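Local coordinates for ATP phosphoribosyltransferase (Thermotoga maritima, PDB 1O63), which probably catalyses the first step of histidine biosynthesis, joining ATP and 5-phosphoribose 1-diphosphate into phosphoribosyl-ATP as the catalytic subunit of a HisG-HisZ complex, at residues Thr84-Gly96 against Asp144-Leu156. Residues are numbered along the deposited sequence; the frame is centred on the assembly and turned at random.
Sequences TNISRMVLAGPKG and DLIVDITETGRTL
Arg88, Val90 and Ala92 pair antiparallel with Thr150, Asp148 and Ile146, each pair exchanging two backbone hydrogen bonds. Val90 N to Asp148 O, at 2.9 Å, is nearly straight at the hydrogen (174°). Arg88, long enough to reach past the strand end, lays one guanidinium face against Thr150 CG2 and sends NH2 weakly to Glu151 O (3.4 Å); NH1 is held by a salt bridge to Glu166. A bend at chi3 (-79°) turns the guanidinium into this place. The beta-branched Val90 and Thr150 suit extended backbone, and Val90 CG1 meets Thr150 CG2 at 3.9 Å, the two side chains crossing at about a right angle. Leu156, from the helix that follows, brings CD1 to Val90 CG2, while the small Ala92 leaves room for Ile146 CG1.

On the sheet face opposite these three pairs lie the non-hydrogen-bonded pairs Met89-Ile149 and Leu91-Val147. Met89, a selenomethionine, bends at chi2 and chi3, bringing SE to 3.9 Å from Val147 CG1 and CE to 4.0 Å from Ile149 CG1. Ile149 CG2 packs at 3.5 Å from Ser87 OG; an alanine in place of this isoleucine would lack CG1 and CG2 and would probably open a gap beside Met89 CE and Ser87. Leu91 CD1 lies against Val147 CG2 (3.8 Å), and helix 111-121 covers this side through Val113, Thr114 and Tyr117. Beyond Arg88, Ile86 and Ser87 form a classic beta bulge opposite Ile170. Strand 81-94 thus sits between 145-150 and 161-176, antiparallel to both, in the sheet of one lobe of the two-lobed periplasmic-binding-protein-like fold of HisG.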
loop_
_atom_site.group_PDB
_atom_site.type_symbol
_atom_site.label_atom_id
_atom_site.label_comp_id
_atom_site.label_asym_id
_atom_site.label_seq_id
_atom_site.Cartn_x
_atom_site.Cartn_y
_atom_site.Cartn_z
ATOM N N THR A 84 19.551 -6.852 14.268
ATOM C CA THR A 84 18.251 -6.898 14.909
ATOM C C THR A 84 17.141 -7.601 14.171
ATOM O O THR A 84 16.705 -7.219 13.089
ATOM C CB THR A 84 17.809 -5.465 15.292
ATOM O OG1 THR A 84 18.980 -4.775 15.761
ATOM C CG2 THR A 84 16.762 -5.477 16.374
ATOM N N ASN A 85 16.557 -8.631 14.813
ATOM C CA ASN A 85 15.363 -9.266 14.248
ATOM C C ASN A 85 14.172 -8.358 14.550
ATOM O O ASN A 85 13.898 -8.085 15.732
ATOM C CB ASN A 85 15.122 -10.633 14.893
ATOM C CG ASN A 85 16.184 -11.652 14.573
ATOM O OD1 ASN A 85 16.840 -11.604 13.533
ATOM N ND2 ASN A 85 16.369 -12.613 15.478
ATOM N N ILE A 86 13.486 -7.855 13.528
ATOM C CA ILE A 86 12.335 -6.993 13.788
ATOM C C ILE A 86 11.035 -7.803 13.910
ATOM O O ILE A 86 10.159 -7.509 14.707
ATOM C CB ILE A 86 12.093 -6.031 12.591
ATOM C CG1 ILE A 86 13.370 -5.393 12.126
ATOM C CG2 ILE A 86 11.002 -5.027 12.943
ATOM C CD1 ILE A 86 14.124 -4.563 13.138
ATOM N N SER A 87 10.837 -8.656 12.895
ATOM C CA SER A 87 9.588 -9.440 12.833
ATOM C C SER A 87 9.804 -10.712 12.037
ATOM O O SER A 87 10.948 -11.075 11.745
ATOM C CB SER A 87 8.517 -8.558 12.177
ATOM O OG SER A 87 9.015 -8.000 10.975
ATOM N N ARG A 88 8.722 -11.433 11.757
ATOM C CA ARG A 88 8.800 -12.697 11.026
ATOM C C ARG A 88 7.715 -12.733 9.923
ATOM O O ARG A 88 6.582 -12.384 10.186
ATOM C CB ARG A 88 8.539 -13.890 11.938
ATOM C CG ARG A 88 9.554 -14.188 13.029
ATOM C CD ARG A 88 8.963 -15.202 14.025
ATOM N NE ARG A 88 8.057 -14.572 14.961
ATOM C CZ ARG A 88 7.128 -15.142 15.708
ATOM N NH1 ARG A 88 6.896 -16.443 15.655
ATOM N NH2 ARG A 88 6.390 -14.391 16.533
HETATM N N MSE A 89 8.059 -13.357 8.822
HETATM C CA MSE A 89 7.072 -13.626 7.748
HETATM C C MSE A 89 6.593 -15.060 8.006
HETATM O O MSE A 89 7.428 -15.972 8.145
HETATM C CB MSE A 89 7.699 -13.458 6.397
HETATM C CG MSE A 89 6.793 -13.689 5.188
HETATM SE SE MSE A 89 5.545 -12.243 4.956
HETATM C CE MSE A 89 6.716 -10.922 4.176
ATOM N N VAL A 90 5.287 -15.247 8.195
ATOM C CA VAL A 90 4.786 -16.584 8.511
ATOM C C VAL A 90 3.635 -17.002 7.612
ATOM O O VAL A 90 3.008 -16.172 6.972
ATOM C CB VAL A 90 4.294 -16.672 9.978
ATOM C CG1 VAL A 90 5.447 -16.392 10.931
ATOM C CG2 VAL A 90 3.133 -15.706 10.259
ATOM N N LEU A 91 3.392 -18.300 7.582
ATOM C CA LEU A 91 2.204 -18.886 6.995
ATOM C C LEU A 91 1.258 -19.114 8.197
ATOM O O LEU A 91 1.770 -19.564 9.238
ATOM C CB LEU A 91 2.492 -20.249 6.341
ATOM C CG LEU A 91 1.224 -20.960 5.802
ATOM C CD1 LEU A 91 0.734 -20.221 4.574
ATOM C CD2 LEU A 91 1.553 -22.415 5.459
ATOM N N ALA A 92 0.051 -18.633 8.131
ATOM C CA ALA A 92 -0.913 -18.824 9.233
ATOM C C ALA A 92 -2.290 -19.211 8.698
ATOM O O ALA A 92 -2.664 -18.957 7.558
ATOM C CB ALA A 92 -1.025 -17.570 10.079
ATOM N N GLY A 93 -3.092 -19.809 9.603
ATOM C CA GLY A 93 -4.453 -20.232 9.218
ATOM C C GLY A 93 -5.289 -20.496 10.481
ATOM O O GLY A 93 -4.772 -20.480 11.587
ATOM N N PRO A 94 -6.568 -20.733 10.310
ATOM C CA PRO A 94 -7.473 -20.980 11.450
ATOM C C PRO A 94 -6.880 -22.027 12.358
ATOM O O PRO A 94 -6.425 -23.079 11.855
ATOM C CB PRO A 94 -8.744 -21.474 10.765
ATOM C CG PRO A 94 -8.734 -20.744 9.447
ATOM C CD PRO A 94 -7.287 -20.789 9.013
ATOM N N LYS A 95 -6.776 -21.784 13.663
ATOM C CA LYS A 95 -6.174 -22.795 14.527
ATOM C C LYS A 95 -6.974 -24.104 14.514
ATOM O O LYS A 95 -8.183 -24.095 14.686
ATOM C CB LYS A 95 -5.966 -22.352 15.972
ATOM C CG LYS A 95 -4.884 -23.221 16.632
ATOM C CD LYS A 95 -4.959 -23.247 18.132
ATOM C CE LYS A 95 -4.115 -22.167 18.777
ATOM N NZ LYS A 95 -4.097 -22.320 20.269
ATOM N N GLY A 96 -6.256 -25.206 14.295
ATOM C CA GLY A 96 -6.836 -26.523 14.220
ATOM C C GLY A 96 -7.148 -26.974 12.811
ATOM O O GLY A 96 -7.158 -28.190 12.525
ATOM N N ASP A 144 -7.997 -19.638 2.644
ATOM C CA ASP A 144 -7.808 -20.731 3.586
ATOM C C ASP A 144 -6.711 -20.337 4.567
ATOM O O ASP A 144 -6.717 -20.646 5.753
ATOM C CB ASP A 144 -7.431 -21.992 2.797
ATOM C CG ASP A 144 -8.564 -22.470 1.892
ATOM O OD1 ASP A 144 -9.581 -22.911 2.444
ATOM O OD2 ASP A 144 -8.429 -22.443 0.650
ATOM N N LEU A 145 -5.678 -19.675 4.022
ATOM C CA LEU A 145 -4.461 -19.376 4.712
ATOM C C LEU A 145 -3.991 -17.942 4.373
ATOM O O LEU A 145 -4.462 -17.343 3.431
ATOM C CB LEU A 145 -3.291 -20.296 4.268
ATOM C CG LEU A 145 -3.480 -21.805 4.370
ATOM C CD1 LEU A 145 -2.453 -22.566 3.528
ATOM C CD2 LEU A 145 -3.428 -22.295 5.804
ATOM N N ILE A 146 -3.083 -17.442 5.205
ATOM C CA ILE A 146 -2.457 -16.161 4.875
ATOM C C ILE A 146 -0.938 -16.291 4.975
ATOM O O ILE A 146 -0.460 -17.233 5.611
ATOM C CB ILE A 146 -2.884 -15.002 5.783
ATOM C CG1 ILE A 146 -2.419 -15.276 7.207
ATOM C CG2 ILE A 146 -4.403 -14.753 5.663
ATOM C CD1 ILE A 146 -2.703 -14.199 8.223
ATOM N N VAL A 147 -0.248 -15.394 4.285
ATOM C CA VAL A 147 1.215 -15.270 4.465
ATOM C C VAL A 147 1.400 -13.807 4.888
ATOM O O VAL A 147 1.003 -12.924 4.129
ATOM C CB VAL A 147 2.025 -15.600 3.221
ATOM C CG1 VAL A 147 3.448 -15.074 3.341
ATOM C CG2 VAL A 147 2.029 -17.088 2.919
ATOM N N ASP A 148 1.825 -13.582 6.121
ATOM C CA ASP A 148 1.887 -12.187 6.607
ATOM C C ASP A 148 2.950 -12.029 7.678
ATOM O O ASP A 148 3.505 -13.009 8.188
ATOM C CB ASP A 148 0.526 -11.757 7.161
ATOM C CG ASP A 148 0.317 -10.263 7.208
ATOM O OD1 ASP A 148 1.159 -9.504 6.671
ATOM O OD2 ASP A 148 -0.694 -9.815 7.789
ATOM N N ILE A 149 3.200 -10.788 8.051
ATOM C CA ILE A 149 4.192 -10.470 9.073
ATOM C C ILE A 149 3.491 -10.440 10.452
ATOM O O ILE A 149 2.371 -9.966 10.561
ATOM C CB ILE A 149 4.786 -9.067 8.850
ATOM C CG1 ILE A 149 5.526 -8.964 7.507
ATOM C CG2 ILE A 149 5.702 -8.640 9.995
ATOM C CD1 ILE A 149 5.967 -7.483 7.292
ATOM N N THR A 150 4.214 -10.903 11.440
ATOM C CA THR A 150 3.859 -10.902 12.836
ATOM C C THR A 150 5.115 -10.585 13.657
ATOM O O THR A 150 6.225 -10.884 13.230
ATOM C CB THR A 150 3.316 -12.284 13.288
ATOM O OG1 THR A 150 2.889 -12.204 14.651
ATOM C CG2 THR A 150 4.399 -13.352 13.203
ATOM N N GLU A 151 4.961 -9.943 14.807
ATOM C CA GLU A 151 6.106 -9.644 15.666
ATOM C C GLU A 151 6.021 -10.508 16.932
ATOM O O GLU A 151 7.008 -11.119 17.329
ATOM C CB GLU A 151 6.132 -8.163 16.038
ATOM C CG GLU A 151 6.360 -7.268 14.797
ATOM C CD GLU A 151 6.863 -5.895 15.206
ATOM O OE1 GLU A 151 6.723 -4.937 14.411
ATOM O OE2 GLU A 151 7.433 -5.763 16.312
ATOM N N THR A 152 4.844 -10.527 17.555
ATOM C CA THR A 152 4.690 -11.329 18.765
ATOM C C THR A 152 3.620 -12.412 18.597
ATOM O O THR A 152 3.379 -13.155 19.548
ATOM C CB THR A 152 4.290 -10.482 19.992
ATOM O OG1 THR A 152 2.998 -9.907 19.771
ATOM C CG2 THR A 152 5.296 -9.425 20.321
ATOM N N GLY A 153 2.855 -12.348 17.510
ATOM C CA GLY A 153 1.770 -13.291 17.271
ATOM C C GLY A 153 0.448 -12.841 17.842
ATOM O O GLY A 153 -0.567 -13.544 17.746
ATOM N N ARG A 154 0.397 -11.642 18.430
ATOM C CA ARG A 154 -0.788 -11.096 19.044
ATOM C C ARG A 154 -1.977 -10.965 18.108
ATOM O O ARG A 154 -3.053 -11.516 18.398
ATOM C CB ARG A 154 -0.510 -9.721 19.680
ATOM C CG ARG A 154 -1.764 -8.972 20.106
ATOM C CD ARG A 154 -1.478 -7.472 20.237
ATOM N NE ARG A 154 -2.240 -6.856 21.292
ATOM C CZ ARG A 154 -3.371 -6.187 21.220
ATOM N NH1 ARG A 154 -3.944 -5.698 22.324
ATOM N NH2 ARG A 154 -3.948 -5.983 20.040
ATOM N N THR A 155 -1.838 -10.205 17.021
ATOM C CA THR A 155 -2.950 -10.051 16.075
ATOM C C THR A 155 -3.412 -11.410 15.576
ATOM O O THR A 155 -4.610 -11.682 15.528
ATOM C CB THR A 155 -2.544 -9.156 14.900
ATOM O OG1 THR A 155 -1.843 -8.019 15.433
ATOM C CG2 THR A 155 -3.720 -8.660 14.087
ATOM N N LEU A 156 -2.486 -12.322 15.266
ATOM C CA LEU A 156 -2.911 -13.669 14.849
ATOM C C LEU A 156 -3.717 -14.374 15.948
ATOM O O LEU A 156 -4.832 -14.875 15.704
ATOM C CB LEU A 156 -1.690 -14.500 14.482
ATOM C CG LEU A 156 -0.875 -13.952 13.275
ATOM C CD1 LEU A 156 0.332 -14.807 13.043
ATOM C CD2 LEU A 156 -1.738 -13.837 12.035
#